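Local coordinates for Glyoxalase/bleomycin resistance protein/dioxygenase (Nostoc punctiforme PCC 73102, PDB 3KOL) that binds divalent metal, here cobalt, on a vicinal-oxygen-chelate fold and may act as a glyoxalase- or dioxygenase-type enzyme, at residues 44-47 / 48-52; 56-60 / 61-65; 35-38 / 39-43. All coordinates share one frame; numbering follows the deposited sequence.

Contact 1. Residues 44-47 / 48-52. With CO (cobalt (II) ion), chain B.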
loop_
_atom_site.group_PDB
_atom_site.type_symbol
_atom_site.label_atom_id
_atom_site.label_comp_id
_atom_site.label_asym_id
_atom_site.label_seq_id
_atom_site.Cartn_x
_atom_site.Cartn_y
_atom_site.Cartn_z
ATOM N N HIS A 44 -13.063 3.395 8.810
ATOM C CA HIS A 44 -13.608 2.705 9.973
ATOM C C HIS A 44 -12.522 1.927 10.708
ATOM O O HIS A 44 -11.705 1.242 10.094
ATOM C CB HIS A 44 -14.731 1.758 9.555
ATOM C CG HIS A 44 -15.573 1.291 10.702
ATOM N ND1 HIS A 44 -16.297 2.160 11.492
ATOM C CD2 HIS A 44 -15.784 0.054 11.214
ATOM C CE1 HIS A 44 -16.914 1.479 12.442
ATOM N NE2 HIS A 44 -16.620 0.200 12.296
ATOM N N GLU A 45 -12.519 2.035 12.031
ATOM C CA GLU A 45 -11.514 1.358 12.835
ATOM C C GLU A 45 -11.989 -0.006 13.329
ATOM O O GLU A 45 -13.171 -0.200 13.602
ATOM C CB GLU A 45 -11.154 2.250 14.024
ATOM C CG GLU A 45 -10.159 1.657 14.999
ATOM C CD GLU A 45 -9.686 2.678 16.012
ATOM O OE1 GLU A 45 -10.531 3.456 16.510
ATOM O OE2 GLU A 45 -8.473 2.701 16.310
ATOM N N LEU A 46 -11.068 -0.960 13.416
ATOM C CA LEU A 46 -11.407 -2.285 13.922
ATOM C C LEU A 46 -11.198 -2.260 15.432
ATOM O O LEU A 46 -10.213 -1.706 15.919
ATOM C CB LEU A 46 -10.497 -3.358 13.315
ATOM C CG LEU A 46 -10.527 -3.557 11.800
ATOM C CD1 LEU A 46 -9.563 -4.672 11.410
ATOM C CD2 LEU A 46 -11.937 -3.906 11.368
ATOM N N THR A 47 -12.127 -2.845 16.177
ATOM C CA THR A 47 -11.989 -2.873 17.626
ATOM C C THR A 47 -11.118 -4.062 18.018
ATOM O O THR A 47 -10.940 -4.992 17.232
ATOM C CB THR A 47 -13.361 -2.964 18.315
ATOM O OG1 THR A 47 -14.143 -3.993 17.695
ATOM C CG2 THR A 47 -14.093 -1.626 18.201
ATOM N N ASP A 48 -10.576 -4.027 19.231
ATOM C CA ASP A 48 -9.689 -5.085 19.708
ATOM C C ASP A 48 -10.221 -6.506 19.562
ATOM O O ASP A 48 -9.442 -7.447 19.399
ATOM C CB ASP A 48 -9.307 -4.829 21.168
ATOM C CG ASP A 48 -10.515 -4.716 22.076
ATOM O OD1 ASP A 48 -11.292 -3.748 21.922
ATOM O OD2 ASP A 48 -10.689 -5.598 22.944
ATOM N N ASP A 49 -11.538 -6.667 19.615
ATOM C CA ASP A 49 -12.137 -7.990 19.493
ATOM C C ASP A 49 -12.312 -8.424 18.043
ATOM O O ASP A 49 -12.674 -9.567 17.775
ATOM C CB ASP A 49 -13.499 -8.019 20.187
ATOM C CG ASP A 49 -14.447 -6.974 19.640
ATOM O OD1 ASP A 49 -14.109 -5.774 19.717
ATOM O OD2 ASP A 49 -15.527 -7.346 19.135
ATOM N N GLU A 50 -12.053 -7.514 17.108
ATOM C CA GLU A 50 -12.208 -7.826 15.691
ATOM C C GLU A 50 -10.891 -8.137 14.997
ATOM O O GLU A 50 -10.882 -8.626 13.868
ATOM C CB GLU A 50 -12.884 -6.664 14.969
ATOM C CG GLU A 50 -14.246 -6.292 15.515
ATOM C CD GLU A 50 -14.849 -5.131 14.761
ATOM O OE1 GLU A 50 -14.155 -4.104 14.629
ATOM O OE2 GLU A 50 -16.002 -5.240 14.302
ATOM N N VAL A 51 -9.781 -7.843 15.661
ATOM C CA VAL A 51 -8.467 -8.097 15.085
ATOM C C VAL A 51 -7.939 -9.466 15.503
ATOM O O VAL A 51 -8.391 -10.041 16.495
ATOM C CB VAL A 51 -7.453 -7.019 15.518
ATOM C CG1 VAL A 51 -7.933 -5.643 15.071
ATOM C CG2 VAL A 51 -7.263 -7.061 17.028
ATOM N N PRO A 52 -6.976 -10.007 14.744
ATOM C CA PRO A 52 -6.389 -11.315 15.046
ATOM C C PRO A 52 -5.956 -11.420 16.503
ATOM O O PRO A 52 -5.419 -10.467 17.066
ATOM C CB PRO A 52 -5.211 -11.385 14.081
ATOM C CG PRO A 52 -5.748 -10.663 12.878
ATOM C CD PRO A 52 -6.410 -9.452 13.501
HETATM CO CO CO B . -17.066 -1.341 13.612
HETATM O O HOH W 1 -17.537 -3.016 14.782
HETATM O O HOH W 2 -19.021 -0.848 13.766
#
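Thr47 and Glu50 close a type I beta turn in which the side chain of the later residue folds back onto the backbone of the earlier one. Glu50 OE1 accepts the amide of Thr47 at 2.8 Å (N to OE1), a nearly straight bond that arrives on the anti side of the carboxylate, 21° out of its plane. In return Glu50 N reaches Thr47 O, 2.8 Å from N to O, coming from above the carbonyl plane. Glu50 thus holds both the N-H and the C=O of Thr47. The hydroxyl of Thr47 sits between its own backbone N and carbonyl carbon (chi1 48°), and there OG1 donates to Asp49 OD1 at 2.7 Å, meeting that oxygen from above the carboxylate plane. Thr47 and Asp49 point the same way, side by side, whereas Glu50 crosses the threonine with its chain extended. That extension carries OE2 to a water 2.7 Å from it, and the same water coordinates a cobalt ion, bound also by His44 NE2 at 2.1 Å and a second water; Glu50 is a second-shell partner of this metal, which is distinct from the cobalt at His99 and Glu147. On the apolar side, Leu46 CB lies 3.9 Å from Val51 CG1. Strand 44-45 borders strand 64-68, whose Asn66 touches both Leu46 and Val51, and the turn leads on toward helix 56-60.

Contact 2. Residues 56-60 / 61-65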
loop_
_atom_site.group_PDB
_atom_site.type_symbol
_atom_site.label_atom_id
_atom_site.label_comp_id
_atom_site.label_asym_id
_atom_site.label_seq_id
_atom_site.Cartn_x
_atom_site.Cartn_y
_atom_site.Cartn_z
ATOM N N THR A 56 -4.502 -8.529 19.519
ATOM C CA THR A 56 -5.467 -8.082 20.516
ATOM C C THR A 56 -4.911 -7.122 21.567
ATOM O O THR A 56 -5.439 -6.028 21.754
ATOM C CB THR A 56 -6.100 -9.280 21.245
ATOM O OG1 THR A 56 -6.600 -10.215 20.280
ATOM C CG2 THR A 56 -7.250 -8.815 22.132
ATOM N N GLU A 57 -3.850 -7.523 22.258
ATOM C CA GLU A 57 -3.275 -6.668 23.291
ATOM C C GLU A 57 -2.577 -5.432 22.731
ATOM O O GLU A 57 -2.608 -4.367 23.347
ATOM C CB GLU A 57 -2.300 -7.462 24.168
ATOM C CG GLU A 57 -1.634 -6.623 25.253
ATOM C CD GLU A 57 -2.630 -5.799 26.058
ATOM O OE1 GLU A 57 -3.552 -6.391 26.661
ATOM O OE2 GLU A 57 -2.493 -4.556 26.087
ATOM N N LEU A 58 -1.946 -5.571 21.568
ATOM C CA LEU A 58 -1.257 -4.446 20.945
ATOM C C LEU A 58 -2.264 -3.360 20.587
ATOM O O LEU A 58 -1.993 -2.171 20.756
ATOM C CB LEU A 58 -0.512 -4.906 19.690
ATOM C CG LEU A 58 0.711 -5.790 19.940
ATOM C CD1 LEU A 58 1.247 -6.322 18.620
ATOM C CD2 LEU A 58 1.776 -4.985 20.663
ATOM N N VAL A 59 -3.426 -3.776 20.091
ATOM C CA VAL A 59 -4.482 -2.836 19.725
ATOM C C VAL A 59 -5.091 -2.255 20.997
ATOM O O VAL A 59 -5.449 -1.077 21.049
ATOM C CB VAL A 59 -5.598 -3.530 18.914
ATOM C CG1 VAL A 59 -6.775 -2.582 18.726
ATOM C CG2 VAL A 59 -5.063 -3.966 17.564
ATOM N N ALA A 60 -5.197 -3.096 22.022
ATOM C CA ALA A 60 -5.754 -2.683 23.304
ATOM C C ALA A 60 -4.850 -1.649 23.965
ATOM O O ALA A 60 -5.329 -0.684 24.562
ATOM C CB ALA A 60 -5.915 -3.896 24.215
ATOM N N SER A 61 -3.541 -1.851 23.846
ATOM C CA SER A 61 -2.570 -0.941 24.441
ATOM C C SER A 61 -2.288 0.284 23.571
ATOM O O SER A 61 -1.565 1.193 23.985
ATOM C CB SER A 61 -1.265 -1.689 24.720
ATOM O OG SER A 61 -0.755 -2.270 23.533
ATOM N N GLY A 62 -2.855 0.301 22.368
ATOM C CA GLY A 62 -2.656 1.426 21.468
ATOM C C GLY A 62 -1.324 1.424 20.734
ATOM O O GLY A 62 -0.888 2.455 20.221
ATOM N N LYS A 63 -0.675 0.267 20.679
ATOM C CA LYS A 63 0.611 0.146 19.998
ATOM C C LYS A 63 0.365 -0.067 18.508
ATOM O O LYS A 63 1.209 0.244 17.669
ATOM C CB LYS A 63 1.391 -1.041 20.564
ATOM C CG LYS A 63 2.791 -1.195 20.003
ATOM C CD LYS A 63 3.657 0.008 20.348
ATOM C CE LYS A 63 5.087 -0.193 19.875
ATOM N NZ LYS A 63 5.935 0.996 20.171
ATOM N N VAL A 64 -0.805 -0.612 18.195
ATOM C CA VAL A 64 -1.196 -0.877 16.822
ATOM C C VAL A 64 -2.652 -0.477 16.626
ATOM O O VAL A 64 -3.466 -0.603 17.542
ATOM C CB VAL A 64 -1.044 -2.377 16.486
ATOM C CG1 VAL A 64 -1.548 -2.654 15.075
ATOM C CG2 VAL A 64 0.412 -2.790 16.615
ATOM N N ALA A 65 -2.970 0.014 15.432
ATOM C CA ALA A 65 -4.331 0.405 15.097
ATOM C C ALA A 65 -4.635 -0.159 13.713
ATOM O O ALA A 65 -3.757 -0.210 12.852
ATOM C CB ALA A 65 -4.463 1.926 15.093
#
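Leu58 and Lys63 are joined at a Schellman motif, a common C-terminal cap of helices, with Gly62 as its C-prime residue. The positive phi of Gly62 (79°), a value that favours glycine, swings the chain back so that the Lys63 amide points at Leu58 O, 2.8 Å from N to O. The companion bond, from Gly62 N to Val59 O, is weak at 3.2 Å. Leu58 O also takes the amide of Val64 at 3.2 Å (N to O), this donor standing well above the carbonyl plane, so one oxygen ties the last turn of helix 56-60 to the start of strand 64-68.

The closely packed part is where Leu58 meets Val64. Val64 is buried, and its CG2 branch rests 3.8 Å from Leu58 CB, the two side chains crossing at a slant; CD1 of the leucine also approaches that methyl. CD2, the other branch of Leu58, meets CB and CG of Lys63, both 4.0 Å from it, the two side chains again at an angle, and marks the transition to the surface.

The solvent side is polar and looser. Ser61 turns its hydroxyl back over the helix end, OG lying between its own N and carbonyl carbon, close to the carbonyl oxygens of both Glu57 and Leu58. Glu57 bends at chi2, bringing OE2 against Ser61 CB, while the Lys63 chain runs off to Gly79, whose O its NZ bonds. Back on the packed side, Val59 rests on Val51, and its CA-H points almost straight at Val64 O, with 3.3 Å between CA and O.

Contact 3. Residues 35-38 / 39-43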
loop_
_atom_site.group_PDB
_atom_site.type_symbol
_atom_site.label_atom_id
_atom_site.label_comp_id
_atom_site.label_asym_id
_atom_site.label_seq_id
_atom_site.Cartn_x
_atom_site.Cartn_y
_atom_site.Cartn_z
ATOM N N TYR A 35 -6.070 10.064 14.189
ATOM C CA TYR A 35 -6.910 11.223 13.910
ATOM C C TYR A 35 -6.997 11.466 12.401
ATOM O O TYR A 35 -8.075 11.692 11.849
ATOM C CB TYR A 35 -6.342 12.468 14.588
ATOM C CG TYR A 35 -7.339 13.601 14.661
ATOM C CD1 TYR A 35 -8.356 13.599 15.614
ATOM C CD2 TYR A 35 -7.286 14.661 13.756
ATOM C CE1 TYR A 35 -9.299 14.627 15.665
ATOM C CE2 TYR A 35 -8.225 15.693 13.795
ATOM C CZ TYR A 35 -9.227 15.668 14.753
ATOM O OH TYR A 35 -10.150 16.685 14.798
ATOM N N PHE A 36 -5.845 11.418 11.745
ATOM C CA PHE A 36 -5.754 11.632 10.300
ATOM C C PHE A 36 -6.564 10.599 9.513
ATOM O O PHE A 36 -7.476 10.950 8.770
ATOM C CB PHE A 36 -4.282 11.555 9.877
ATOM C CG PHE A 36 -4.041 11.847 8.419
ATOM C CD1 PHE A 36 -3.985 13.160 7.956
ATOM C CD2 PHE A 36 -3.826 10.809 7.517
ATOM C CE1 PHE A 36 -3.711 13.433 6.616
ATOM C CE2 PHE A 36 -3.553 11.068 6.173
ATOM C CZ PHE A 36 -3.493 12.381 5.721
ATOM N N TYR A 37 -6.226 9.320 9.672
ATOM C CA TYR A 37 -6.906 8.259 8.935
ATOM C C TYR A 37 -8.326 7.938 9.382
ATOM O O TYR A 37 -9.203 7.735 8.549
ATOM C CB TYR A 37 -6.057 6.981 8.968
ATOM C CG TYR A 37 -4.782 7.106 8.160
ATOM C CD1 TYR A 37 -4.821 7.138 6.767
ATOM C CD2 TYR A 37 -3.545 7.233 8.786
ATOM C CE1 TYR A 37 -3.658 7.296 6.012
ATOM C CE2 TYR A 37 -2.370 7.397 8.044
ATOM C CZ TYR A 37 -2.437 7.426 6.657
ATOM O OH TYR A 37 -1.280 7.591 5.924
ATOM N N GLY A 38 -8.554 7.894 10.691
ATOM C CA GLY A 38 -9.883 7.566 11.184
ATOM C C GLY A 38 -10.863 8.722 11.290
ATOM O O GLY A 38 -11.992 8.644 10.797
ATOM N N THR A 39 -10.444 9.807 11.925
ATOM C CA THR A 39 -11.335 10.944 12.111
ATOM C C THR A 39 -11.532 11.819 10.881
ATOM O O THR A 39 -12.668 12.069 10.460
ATOM C CB THR A 39 -10.859 11.809 13.288
ATOM O OG1 THR A 39 -10.815 10.999 14.473
ATOM C CG2 THR A 39 -11.813 12.981 13.520
ATOM N N ILE A 40 -10.436 12.290 10.300
ATOM C CA ILE A 40 -10.532 13.149 9.124
ATOM C C ILE A 40 -10.892 12.399 7.843
ATOM O O ILE A 40 -11.852 12.762 7.170
ATOM C CB ILE A 40 -9.224 13.924 8.903
ATOM C CG1 ILE A 40 -8.965 14.845 10.099
ATOM C CG2 ILE A 40 -9.309 14.732 7.608
ATOM C CD1 ILE A 40 -7.590 15.492 10.109
ATOM N N LEU A 41 -10.140 11.354 7.507
ATOM C CA LEU A 41 -10.428 10.602 6.287
ATOM C C LEU A 41 -11.610 9.637 6.430
ATOM O O LEU A 41 -12.068 9.051 5.448
ATOM C CB LEU A 41 -9.180 9.846 5.824
ATOM C CG LEU A 41 -7.969 10.716 5.460
ATOM C CD1 LEU A 41 -6.942 9.859 4.759
ATOM C CD2 LEU A 41 -8.387 11.860 4.549
ATOM N N GLY A 42 -12.094 9.468 7.657
ATOM C CA GLY A 42 -13.245 8.611 7.892
ATOM C C GLY A 42 -13.122 7.099 7.775
ATOM O O GLY A 42 -14.144 6.418 7.705
ATOM N N LEU A 43 -11.908 6.556 7.752
ATOM C CA LEU A 43 -11.770 5.100 7.661
ATOM C C LEU A 43 -12.266 4.450 8.952
ATOM O O LEU A 43 -11.946 4.898 10.056
ATOM C CB LEU A 43 -10.316 4.698 7.390
ATOM C CG LEU A 43 -9.750 5.191 6.051
ATOM C CD1 LEU A 43 -8.273 4.818 5.943
ATOM C CD2 LEU A 43 -10.539 4.568 4.899
HETATM O O HOH W 3 -12.687 5.908 12.485
#
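Tyr35 receives Thr39 on one face of its ring: the methyl CG2 stands 4.1 Å from the ring centroid, 26° off the normal, a CH-pi contact displaced toward the rim. With chi1 at -58°, Thr39 turns OG1 opposite its carbonyl carbon and leaves CG2 facing the ring, while Ile40 CD1 approaches Tyr35 CE2 obliquely at 3.7 Å. One residue on, Leu41 CG lies over one face of Phe36, with Leu41 CD1 3.9 Å from Phe36 CE2 and 4.0 Å from Tyr37 CD1.

The backbone sets these pairings. A pi-helical turn, with i+5 bonds, links Ile40 N to Tyr35 O at 2.9 Å and Leu41 N to Phe36 O at 3.0 Å. Gly42, with positive phi, then reverses the chain, and Leu43 N bonds Tyr37 O in the carbonyl plane. A water joins Leu43 O, at 2.7 Å, to Gly38 O more weakly.

Farther out, Ile146 packs on Phe36 and Tyr37, and Asp140 accepts Tyr37 OH. At the subunit interface Leu17 of the second subunit packs on Leu41 and Leu43, and Ile40 makes backbone hydrogen bonds to that subunit. Hydrocarbon thus fills the inner face, while i+5 and i+6 amides occupy the carbonyls of Tyr35, Phe36 and Tyr37.

Overall arrangement
The three contacts follow one another along a single run of chain and illustrate how local chemistry tracks depth. Contact 3 is buried, dominated by aromatic and aliphatic side chains at the end of helix 30-40, and reaches the second subunit. Contacts 1 and 2 lie at the surface, each reaching one of the neighbouring strands 44-45 and 64-68 of one sheet; they touch through Val51 and Val59, whose CG2 methyls are 3.8 Å apart. Residues 44-52 rely on carboxylates, a hydroxyl and a metal-bound water, whereas residues 56-65 rely mainly on backbone capping. Contacts 2 and 3 both turn at a positive-phi glycine, yet have no touch, with nearest atoms about 8 Å apart.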